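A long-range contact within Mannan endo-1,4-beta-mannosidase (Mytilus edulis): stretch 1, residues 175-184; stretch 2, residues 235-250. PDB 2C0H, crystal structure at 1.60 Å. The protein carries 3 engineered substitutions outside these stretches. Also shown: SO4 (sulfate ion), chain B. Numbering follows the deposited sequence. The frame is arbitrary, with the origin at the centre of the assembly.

Stretch 1, residues 175-184: SEPCFDTRHL
Stretch 2 235-250: MGFHNLYSDHCLVKAG

No direct hydrogen bond joins the two stretches, although they bury 667 Å² between them; packing of rings, sulfurs and aliphatic groups holds them together, and a single water supplies a polar link. That water lies 2.9 Å from His183 NE2 and donates to His238 O, also at 2.9 Å.

Stretch 1 is compact. Residues 177-179 form a 3-10 segment, with Phe179 N hydrogen-bonded to Glu176 O and Asp180 N to Pro177 O (both 3.1 Å); after Asp180 and Thr181 a second 3-10 segment spans 182-184. The t rotamer of Asp180 lets OD2 accept from Arg182 N at 3.1 Å, and a salt bridge, Arg182 NE to Asp180 OD2 at 3.3 Å, ties the arginine to Asp180 within stretch 1. Stretch 2 enters through Gly236, whose phi/psi of 81/14 would jam a CB against the preceding carbonyl, and is extended at His238 (-133/142). A type I turn from Asn239 to Ser242 follows, and then the helix 243-250. Ser242 (chi1 p) caps this helix, its OG accepting from Cys245 N at 3.2 Å, while the backbone nitrogens of Asp243 and His244 bind a sulfate at the same end.

In register, the CA of Cys178 lies nearest that of His238 (5.6 Å), and the CA of His183 nearest that of Phe237 (6.3 Å). The two histidines, His183 (chi1 69°, chi2 -73°) and His238 (chi1 -66°, chi2 -63°), both point toward the opposite stretch. The edge of His238 meets the face of His183 in an offset pair, centroids 5.2 Å apart and planes at 81°. Pro177 O lies over one face of the His238 ring, 3.4 Å from His238 CD2.

Further along, Cys178 (p) and Cys245 (t) bring their SG atoms to 3.6 Å, a buried contact between two small, polarizable side chains without a disulfide. Leu240 (m, t) packs against the backbone of Cys178, its CD2 3.5 Å from Cys178 O. Phe179 starts away from stretch 2, but with chi1 -59° and chi2 -31° its ring end returns to the helix: CE1 is 3.7 Å from Cys245 SG, and CZ is 3.8 Å from Lys248 CG and 4.0 Å from Ala249 CB. Phe179 CZ also lies 3.8 Å from Ala249 N, which sits at the ring edge near its plane.

At the more exposed margin, Glu176 (t, p) reaches toward the helix. Its OE2 lies 3.7 Å from His244 NE2, near the imidazole plane, and its OE1 is 4.2 Å from Lys248 NZ, beyond a salt bridge but with favourable charge.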

# COMPACT_ATOMS: atom_id res chain seq x y z
N SER A 175 -27.85 -0.10 6.97
CA SER A 175 -28.32 -1.32 7.64
C SER A 175 -27.20 -2.36 7.79
O SER A 175 -27.27 -3.22 8.68
CB SER A 175 -29.49 -1.93 6.87
OG SER A 175 -30.58 -1.03 6.80
N GLU A 176 -26.20 -2.28 6.91
CA GLU A 176 -24.98 -3.07 7.05
C GLU A 176 -23.98 -2.23 7.83
O GLU A 176 -23.54 -1.19 7.34
CB GLU A 176 -24.40 -3.43 5.67
CG GLU A 176 -23.06 -4.18 5.71
CD GLU A 176 -23.17 -5.56 6.36
OE1 GLU A 176 -24.09 -6.32 6.00
OE2 GLU A 176 -22.33 -5.88 7.23
N PRO A 177 -23.63 -2.65 9.06
CA PRO A 177 -22.72 -1.87 9.90
C PRO A 177 -21.40 -1.45 9.25
O PRO A 177 -20.96 -0.33 9.46
CB PRO A 177 -22.46 -2.80 11.09
CG PRO A 177 -23.65 -3.63 11.18
CD PRO A 177 -24.09 -3.87 9.76
N CYS A 178 -20.78 -2.34 8.47
CA CYS A 178 -19.46 -2.02 7.91
C CYS A 178 -19.51 -0.96 6.79
O CYS A 178 -18.48 -0.38 6.46
CB CYS A 178 -18.73 -3.28 7.42
SG CYS A 178 -19.60 -4.24 6.17
N PHE A 179 -20.70 -0.70 6.23
CA PHE A 179 -20.87 0.39 5.25
C PHE A 179 -21.31 1.71 5.88
O PHE A 179 -21.41 2.72 5.18
CB PHE A 179 -21.87 0.02 4.15
CG PHE A 179 -21.50 -1.22 3.37
CD1 PHE A 179 -20.18 -1.58 3.15
CD2 PHE A 179 -22.50 -2.00 2.81
CE1 PHE A 179 -19.87 -2.71 2.41
CE2 PHE A 179 -22.20 -3.13 2.06
CZ PHE A 179 -20.88 -3.49 1.87
N ASP A 180 -21.57 1.71 7.18
CA ASP A 180 -22.03 2.90 7.90
C ASP A 180 -20.81 3.81 8.11
O ASP A 180 -19.79 3.35 8.60
CB ASP A 180 -22.65 2.49 9.24
CG ASP A 180 -23.41 3.61 9.94
OD1 ASP A 180 -24.66 3.53 10.04
OD2 ASP A 180 -22.76 4.57 10.41
N THR A 181 -20.91 5.08 7.73
CA THR A 181 -19.77 5.99 7.87
C THR A 181 -20.05 7.15 8.83
O THR A 181 -19.37 8.18 8.77
CB THR A 181 -19.31 6.54 6.49
OG1 THR A 181 -20.38 7.27 5.87
CG2 THR A 181 -18.87 5.41 5.57
N ARG A 182 -21.03 7.00 9.72
CA ARG A 182 -21.35 8.06 10.70
C ARG A 182 -20.17 8.34 11.61
O ARG A 182 -19.95 9.49 12.01
CB ARG A 182 -22.60 7.73 11.52
CG ARG A 182 -23.88 7.89 10.73
CD ARG A 182 -25.11 7.61 11.56
NE ARG A 182 -25.20 6.19 11.93
CZ ARG A 182 -24.94 5.69 13.14
NH1 ARG A 182 -24.54 6.46 14.15
NH2 ARG A 182 -25.08 4.38 13.34
N HIS A 183 -19.39 7.30 11.90
CA HIS A 183 -18.20 7.45 12.74
C HIS A 183 -17.09 8.25 12.08
O HIS A 183 -16.15 8.65 12.78
CB HIS A 183 -17.67 6.08 13.18
CG HIS A 183 -17.08 5.27 12.08
ND1 HIS A 183 -17.85 4.66 11.11
CD2 HIS A 183 -15.80 4.97 11.78
CE1 HIS A 183 -17.07 4.02 10.27
NE2 HIS A 183 -15.81 4.19 10.65
N LEU A 184 -17.16 8.45 10.76
CA LEU A 184 -16.15 9.26 10.04
C LEU A 184 -16.54 10.74 9.97
O LEU A 184 -15.74 11.56 9.52
CB LEU A 184 -15.93 8.72 8.62
CG LEU A 184 -15.47 7.26 8.48
CD1 LEU A 184 -15.22 6.89 7.01
CD2 LEU A 184 -14.23 6.98 9.32
N MET A 235 -13.08 -0.02 19.32
CA MET A 235 -13.12 1.40 19.70
C MET A 235 -14.28 2.21 19.09
O MET A 235 -14.21 3.44 18.99
CB MET A 235 -11.78 2.06 19.35
CG MET A 235 -10.55 1.29 19.80
SD MET A 235 -9.00 2.11 19.36
CE MET A 235 -8.97 3.47 20.51
N GLY A 236 -15.36 1.54 18.69
CA GLY A 236 -16.51 2.22 18.09
C GLY A 236 -16.38 2.57 16.61
O GLY A 236 -17.18 3.35 16.08
N PHE A 237 -15.38 1.99 15.94
CA PHE A 237 -15.15 2.24 14.52
C PHE A 237 -15.57 1.03 13.70
O PHE A 237 -16.09 0.06 14.25
CB PHE A 237 -13.68 2.59 14.28
CG PHE A 237 -13.16 3.68 15.17
CD1 PHE A 237 -13.90 4.82 15.40
CD2 PHE A 237 -11.91 3.56 15.76
CE1 PHE A 237 -13.42 5.83 16.24
CE2 PHE A 237 -11.42 4.56 16.59
CZ PHE A 237 -12.17 5.69 16.82
N HIS A 238 -15.38 1.10 12.39
CA HIS A 238 -15.66 -0.03 11.51
C HIS A 238 -14.50 -0.27 10.54
O HIS A 238 -13.88 0.68 10.06
CB HIS A 238 -16.94 0.20 10.72
CG HIS A 238 -18.18 0.24 11.57
ND1 HIS A 238 -18.61 -0.85 12.30
CD2 HIS A 238 -19.08 1.22 11.79
CE1 HIS A 238 -19.72 -0.53 12.94
NE2 HIS A 238 -20.02 0.72 12.65
N ASN A 239 -14.20 -1.54 10.27
CA ASN A 239 -13.15 -1.90 9.31
C ASN A 239 -13.73 -2.09 7.91
O ASN A 239 -14.38 -3.08 7.65
CB ASN A 239 -12.43 -3.18 9.77
CG ASN A 239 -11.19 -3.54 8.93
OD1 ASN A 239 -10.82 -2.85 7.97
ND2 ASN A 239 -10.55 -4.64 9.29
N LEU A 240 -13.46 -1.14 7.02
CA LEU A 240 -13.88 -1.23 5.61
C LEU A 240 -13.21 -2.35 4.82
O LEU A 240 -13.71 -2.70 3.74
CB LEU A 240 -13.56 0.08 4.88
CG LEU A 240 -14.26 1.36 5.29
CD1 LEU A 240 -13.67 2.57 4.56
CD2 LEU A 240 -15.74 1.26 5.01
N TYR A 241 -12.09 -2.89 5.31
CA TYR A 241 -11.26 -3.81 4.52
C TYR A 241 -11.23 -5.24 5.03
O TYR A 241 -10.40 -6.02 4.57
CB TYR A 241 -9.83 -3.24 4.41
CG TYR A 241 -9.87 -1.81 3.94
CD1 TYR A 241 -10.28 -1.49 2.66
CD2 TYR A 241 -9.54 -0.77 4.80
CE1 TYR A 241 -10.35 -0.17 2.24
CE2 TYR A 241 -9.60 0.54 4.39
CZ TYR A 241 -10.00 0.84 3.12
OH TYR A 241 -10.05 2.15 2.70
N SER A 242 -12.13 -5.58 5.95
CA SER A 242 -12.22 -6.94 6.47
C SER A 242 -12.72 -7.85 5.36
O SER A 242 -13.35 -7.37 4.43
CB SER A 242 -13.15 -7.03 7.68
OG SER A 242 -14.52 -6.85 7.34
N ASP A 243 -12.46 -9.14 5.48
CA ASP A 243 -12.96 -10.12 4.49
C ASP A 243 -14.47 -9.98 4.34
O ASP A 243 -14.99 -9.95 3.21
CB ASP A 243 -12.63 -11.56 4.93
CG ASP A 243 -11.14 -11.86 4.94
OD1 ASP A 243 -10.32 -10.99 4.57
OD2 ASP A 243 -10.78 -13.00 5.32
N HIS A 244 -15.18 -9.92 5.47
CA HIS A 244 -16.65 -9.80 5.46
C HIS A 244 -17.15 -8.58 4.68
O HIS A 244 -18.07 -8.71 3.85
CB HIS A 244 -17.22 -9.76 6.89
CG HIS A 244 -18.71 -9.73 6.93
ND1 HIS A 244 -19.48 -10.86 6.82
CD2 HIS A 244 -19.57 -8.69 7.03
CE1 HIS A 244 -20.76 -10.53 6.87
NE2 HIS A 244 -20.84 -9.22 7.00
N CYS A 245 -16.56 -7.42 4.94
CA CYS A 245 -16.95 -6.20 4.25
C CYS A 245 -16.65 -6.24 2.75
O CYS A 245 -17.50 -5.87 1.93
CB CYS A 245 -16.25 -4.99 4.88
SG CYS A 245 -16.75 -3.40 4.20
N LEU A 246 -15.44 -6.67 2.37
CA LEU A 246 -15.05 -6.69 0.96
C LEU A 246 -15.89 -7.66 0.14
O LEU A 246 -16.26 -7.37 -1.01
CB LEU A 246 -13.57 -7.00 0.77
CG LEU A 246 -12.60 -5.95 1.30
CD1 LEU A 246 -11.19 -6.41 1.05
CD2 LEU A 246 -12.84 -4.58 0.67
N VAL A 247 -16.18 -8.82 0.72
CA VAL A 247 -16.97 -9.82 -0.00
C VAL A 247 -18.42 -9.36 -0.08
O VAL A 247 -19.07 -9.56 -1.12
CB VAL A 247 -16.79 -11.23 0.61
CG1 VAL A 247 -17.64 -12.25 -0.14
CG2 VAL A 247 -15.35 -11.64 0.55
N LYS A 248 -18.95 -8.73 0.96
CA LYS A 248 -20.30 -8.15 0.90
C LYS A 248 -20.36 -7.05 -0.17
O LYS A 248 -21.35 -6.94 -0.90
CB LYS A 248 -20.73 -7.60 2.27
CG LYS A 248 -22.14 -7.03 2.33
CD LYS A 248 -23.21 -8.11 2.35
CE LYS A 248 -24.59 -7.52 2.64
NZ LYS A 248 -25.67 -8.55 2.78
N ALA A 249 -19.30 -6.26 -0.28
CA ALA A 249 -19.26 -5.15 -1.24
C ALA A 249 -19.17 -5.57 -2.71
O ALA A 249 -19.88 -5.00 -3.54
CB ALA A 249 -18.10 -4.22 -0.91
N GLY A 250 -18.30 -6.53 -3.02
CA GLY A 250 -17.99 -6.90 -4.42
C GLY A 250 -18.38 -8.31 -4.84
O GLY A 250 -18.42 -8.62 -6.03
S SO4 B . -13.00 -10.94 8.85
O1 SO4 B . -11.86 -10.42 8.11
O2 SO4 B . -14.23 -10.73 8.07
O3 SO4 B . -13.18 -10.27 10.14
O4 SO4 B . -12.83 -12.38 9.08
O HOH W 1 -14.98 2.67 8.29